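Local coordinates for protein PLP-Dependent L-Arginine Hydroxylase MppP (Streptomyces wadayamensis, PDB 6C9B) that uses pyridoxal 5'-phosphate to oxidise L-arginine, acting as an oxidase rather than an oxygenase and giving 4-hydroxy-2-ketoarginine and 2-ketoarginine as products, at residues R83-L97 and K229-V243. Residues are numbered along the deposited sequence; the frame is centred on the assembly and turned at random. Where two conformers were deposited one is given.
Sequences RVLSCYSSSVSMEIL and KAGLLVFSEDIGLPV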
# COMPACT_ATOMS: atom_id res chain seq x y z
N ARG B 83 3.16 18.61 -4.04
CA ARG B 83 4.32 18.62 -3.16
C ARG B 83 4.17 17.64 -2.01
O ARG B 83 5.18 17.27 -1.40
CB ARG B 83 4.54 20.03 -2.63
CG ARG B 83 5.10 21.03 -3.68
CD ARG B 83 6.51 20.67 -4.16
NE ARG B 83 7.48 20.61 -3.05
CZ ARG B 83 7.93 21.69 -2.43
NH1 ARG B 83 7.54 22.90 -2.80
NH2 ARG B 83 8.78 21.55 -1.43
N VAL B 84 2.94 17.25 -1.69
CA VAL B 84 2.67 16.23 -0.69
C VAL B 84 2.04 15.06 -1.42
O VAL B 84 0.90 15.19 -1.91
CB VAL B 84 1.73 16.73 0.42
CG1 VAL B 84 1.38 15.58 1.41
CG2 VAL B 84 2.33 17.91 1.18
N LEU B 85 2.72 13.92 -1.48
CA LEU B 85 2.19 12.74 -2.16
C LEU B 85 1.53 11.84 -1.12
O LEU B 85 2.20 11.35 -0.20
CB LEU B 85 3.29 11.99 -2.89
CG LEU B 85 4.10 12.87 -3.84
CD1 LEU B 85 5.27 12.07 -4.42
CD2 LEU B 85 3.23 13.40 -4.92
N SER B 86 0.22 11.60 -1.28
CA SER B 86 -0.51 10.76 -0.32
C SER B 86 -0.37 9.30 -0.74
O SER B 86 -0.74 8.94 -1.87
CB SER B 86 -1.98 11.16 -0.22
OG SER B 86 -2.14 12.54 0.11
N CYS B 87 0.18 8.49 0.15
CA CYS B 87 0.46 7.08 -0.10
C CYS B 87 -0.42 6.22 0.79
O CYS B 87 -0.92 6.68 1.82
CB CYS B 87 1.93 6.74 0.19
SG CYS B 87 3.06 7.83 -0.73
N TYR B 88 -0.59 4.95 0.41
CA TYR B 88 -1.38 4.04 1.24
C TYR B 88 -0.86 3.92 2.67
O TYR B 88 -1.63 3.66 3.60
CB TYR B 88 -1.42 2.64 0.63
CG TYR B 88 -1.95 2.57 -0.77
CD1 TYR B 88 -3.25 2.97 -1.06
CD2 TYR B 88 -1.20 2.05 -1.79
CE1 TYR B 88 -3.76 2.89 -2.36
CE2 TYR B 88 -1.70 1.93 -3.07
CZ TYR B 88 -2.98 2.36 -3.34
OH TYR B 88 -3.48 2.28 -4.60
N SER B 89 0.44 4.09 2.88
CA SER B 89 1.00 3.98 4.21
C SER B 89 2.37 4.62 4.19
O SER B 89 2.95 4.85 3.12
CB SER B 89 1.16 2.53 4.65
OG SER B 89 2.18 1.92 3.85
N SER B 90 2.89 4.85 5.39
CA SER B 90 4.25 5.36 5.48
C SER B 90 5.25 4.36 4.94
O SER B 90 6.27 4.76 4.36
CB SER B 90 4.55 5.71 6.93
OG SER B 90 5.93 5.92 7.18
N SER B 91 5.02 3.06 5.13
CA SER B 91 5.95 2.10 4.53
C SER B 91 5.91 2.11 3.01
O SER B 91 6.95 1.87 2.38
CB SER B 91 5.66 0.69 5.02
OG SER B 91 5.87 0.60 6.42
N VAL B 92 4.75 2.34 2.39
CA VAL B 92 4.73 2.52 0.93
C VAL B 92 5.51 3.78 0.55
O VAL B 92 6.29 3.77 -0.42
CB VAL B 92 3.27 2.56 0.43
CG1 VAL B 92 3.19 3.03 -1.03
CG2 VAL B 92 2.63 1.19 0.55
N SER B 93 5.36 4.86 1.31
CA SER B 93 6.20 6.04 1.08
C SER B 93 7.67 5.67 1.18
O SER B 93 8.50 6.12 0.38
CB SER B 93 5.90 7.13 2.12
OG SER B 93 4.53 7.51 2.14
N MET B 94 8.01 4.87 2.19
CA MET B 94 9.40 4.48 2.41
C MET B 94 9.92 3.60 1.27
O MET B 94 11.09 3.71 0.88
CB MET B 94 9.52 3.77 3.76
CG MET B 94 10.93 3.37 4.13
SD MET B 94 11.87 4.85 4.55
CE MET B 94 13.42 4.41 3.78
N GLU B 95 9.09 2.71 0.73
CA GLU B 95 9.50 1.92 -0.42
C GLU B 95 9.79 2.83 -1.61
O GLU B 95 10.79 2.64 -2.32
CB GLU B 95 8.42 0.90 -0.78
CG GLU B 95 8.67 0.13 -2.07
CD GLU B 95 9.77 -0.91 -2.02
OE1 GLU B 95 10.45 -1.06 -1.00
OE2 GLU B 95 9.98 -1.60 -3.05
N ILE B 96 8.94 3.82 -1.82
CA ILE B 96 9.15 4.77 -2.91
C ILE B 96 10.46 5.52 -2.70
O ILE B 96 11.27 5.66 -3.63
CB ILE B 96 7.94 5.73 -3.00
CG1 ILE B 96 6.70 4.98 -3.48
CG2 ILE B 96 8.24 6.89 -3.93
CD1 ILE B 96 5.41 5.73 -3.22
N LEU B 97 10.68 6.00 -1.47
CA LEU B 97 11.90 6.75 -1.19
C LEU B 97 13.13 5.87 -1.36
O LEU B 97 14.16 6.31 -1.88
CB LEU B 97 11.83 7.32 0.23
CG LEU B 97 13.09 8.04 0.75
CD1 LEU B 97 13.42 9.23 -0.14
CD2 LEU B 97 12.91 8.48 2.21
N LYS B 229 -5.58 5.10 6.80
CA LYS B 229 -4.48 6.01 7.06
C LYS B 229 -3.86 6.44 5.74
O LYS B 229 -4.19 5.92 4.67
CB LYS B 229 -3.43 5.31 7.92
CG LYS B 229 -2.75 4.14 7.19
CD LYS B 229 -2.16 3.10 8.09
CE LYS B 229 -1.71 1.90 7.25
NZ LYS B 229 -0.99 0.93 8.12
N ALA B 230 -2.91 7.36 5.85
CA ALA B 230 -2.05 7.68 4.72
C ALA B 230 -0.66 7.97 5.22
O ALA B 230 -0.47 8.57 6.29
CB ALA B 230 -2.56 8.87 3.89
N GLY B 231 0.32 7.58 4.41
CA GLY B 231 1.65 8.13 4.52
C GLY B 231 1.71 9.35 3.61
O GLY B 231 1.13 9.35 2.52
N LEU B 232 2.37 10.41 4.09
CA LEU B 232 2.47 11.66 3.34
C LEU B 232 3.94 11.90 3.04
O LEU B 232 4.71 12.21 3.95
CB LEU B 232 1.89 12.84 4.13
CG LEU B 232 0.49 12.62 4.73
CD1 LEU B 232 0.12 13.84 5.54
CD2 LEU B 232 -0.57 12.33 3.63
N LEU B 233 4.30 11.75 1.76
CA LEU B 233 5.69 11.89 1.31
C LEU B 233 5.86 13.31 0.81
O LEU B 233 5.26 13.70 -0.20
CB LEU B 233 5.98 10.85 0.23
CG LEU B 233 7.40 10.69 -0.31
CD1 LEU B 233 8.38 10.51 0.75
CD2 LEU B 233 7.44 9.49 -1.29
N VAL B 234 6.61 14.11 1.57
CA VAL B 234 6.83 15.52 1.30
C VAL B 234 8.30 15.69 0.92
O VAL B 234 9.17 15.13 1.58
CB VAL B 234 6.48 16.39 2.53
CG1 VAL B 234 6.36 17.84 2.13
CG2 VAL B 234 5.21 15.91 3.25
N PHE B 235 8.57 16.44 -0.16
CA PHE B 235 9.94 16.55 -0.65
C PHE B 235 10.24 17.99 -1.05
O PHE B 235 9.36 18.75 -1.46
CB PHE B 235 10.17 15.60 -1.84
CG PHE B 235 9.19 15.80 -2.96
CD1 PHE B 235 7.96 15.15 -2.95
CD2 PHE B 235 9.47 16.68 -4.00
CE1 PHE B 235 7.06 15.35 -3.96
CE2 PHE B 235 8.55 16.88 -5.01
CZ PHE B 235 7.35 16.22 -4.99
N SER B 236 11.51 18.36 -0.90
CA SER B 236 11.99 19.66 -1.37
C SER B 236 11.95 19.72 -2.89
O SER B 236 12.02 18.70 -3.58
CB SER B 236 13.42 19.89 -0.85
OG SER B 236 14.36 18.95 -1.37
N GLU B 237 11.82 20.94 -3.42
CA GLU B 237 11.72 21.09 -4.87
C GLU B 237 12.96 20.58 -5.57
O GLU B 237 12.88 20.06 -6.69
CB GLU B 237 11.48 22.55 -5.24
CG GLU B 237 10.25 23.18 -4.62
CD GLU B 237 9.84 24.45 -5.35
OE1 GLU B 237 8.66 24.55 -5.75
OE2 GLU B 237 10.71 25.33 -5.54
N ASP B 238 14.12 20.70 -4.93
CA ASP B 238 15.38 20.25 -5.49
C ASP B 238 15.77 18.84 -5.04
O ASP B 238 16.96 18.51 -5.04
CB ASP B 238 16.49 21.23 -5.11
CG ASP B 238 16.72 21.31 -3.59
OD1 ASP B 238 15.93 20.71 -2.80
OD2 ASP B 238 17.70 21.98 -3.18
N ILE B 239 14.81 18.00 -4.65
CA ILE B 239 15.18 16.72 -4.04
C ILE B 239 16.10 15.93 -4.96
O ILE B 239 17.04 15.28 -4.50
CB ILE B 239 13.91 15.94 -3.65
CG1 ILE B 239 14.25 14.62 -2.98
CG2 ILE B 239 13.05 15.62 -4.85
CD1 ILE B 239 15.15 14.72 -1.77
N GLY B 240 15.87 15.99 -6.27
CA GLY B 240 16.75 15.33 -7.22
C GLY B 240 16.74 13.82 -7.17
O GLY B 240 17.73 13.18 -7.55
N LEU B 241 15.66 13.24 -6.71
CA LEU B 241 15.38 11.82 -6.71
C LEU B 241 14.07 11.60 -7.44
O LEU B 241 13.18 12.44 -7.36
CB LEU B 241 15.22 11.27 -5.29
CG LEU B 241 16.34 11.56 -4.29
CD1 LEU B 241 15.86 11.16 -2.89
CD2 LEU B 241 17.60 10.82 -4.65
N PRO B 242 13.88 10.44 -8.06
CA PRO B 242 12.66 10.22 -8.85
C PRO B 242 11.44 9.79 -8.05
O PRO B 242 10.71 8.88 -8.47
CB PRO B 242 13.09 9.12 -9.83
CG PRO B 242 14.11 8.35 -9.07
CD PRO B 242 14.86 9.36 -8.28
N VAL B 243 11.18 10.44 -6.92
CA VAL B 243 10.08 10.03 -6.05
C VAL B 243 8.73 10.21 -6.75
O VAL B 243 7.81 9.42 -6.56
CB VAL B 243 10.11 10.78 -4.70
CG1 VAL B 243 11.32 10.31 -3.86
CG2 VAL B 243 10.11 12.30 -4.90
O HOH W 1 5.81 24.38 -4.51
O HOH W 2 -4.37 3.35 3.43
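Arg83 closes one end of this strand pair by holding a single backbone oxygen with two nitrogens: NE and NH2 both donate to Phe235 O, at 3.1 and 2.9 Å, and that oxygen lies close to the guanidinium plane. Bends at chi2 (-65°) and chi3 (-58°) curl the chain back to reach it. Glu237 CG rests over one guanidinium face, while OE1, well out of that plane, makes a charge-only salt bridge to NH1, and a water also links the two. From Val84-Val234 to Cys87-Gly231 the strands pair antiparallel, Leu85 N meeting Leu233 O almost straight (177°). At the other end, Gly231 CA passes 3.6 Å from Ser90 N, and a CB there would run into Ser89 O, Ser90 N and Ser93 OG. Ser89 OG caps Val92 N, and Ser89 O accepts from both N and OG of Ser93. On the face carrying Leu85, Cys87 and Leu233, Leu233 sends CD2 to Ile96 CG2 (3.8 Å). Helix 57-71 covers the other face, touching Val84, Leu232 and Val234. Ser91 OG and Lys229 NZ hydrogen-bond the phosphate of the cofactor carried at position 221, which places this pair and its helix start at the phosphate-binding end of the seven-stranded sheet characteristic of fold-type I PLP enzymes.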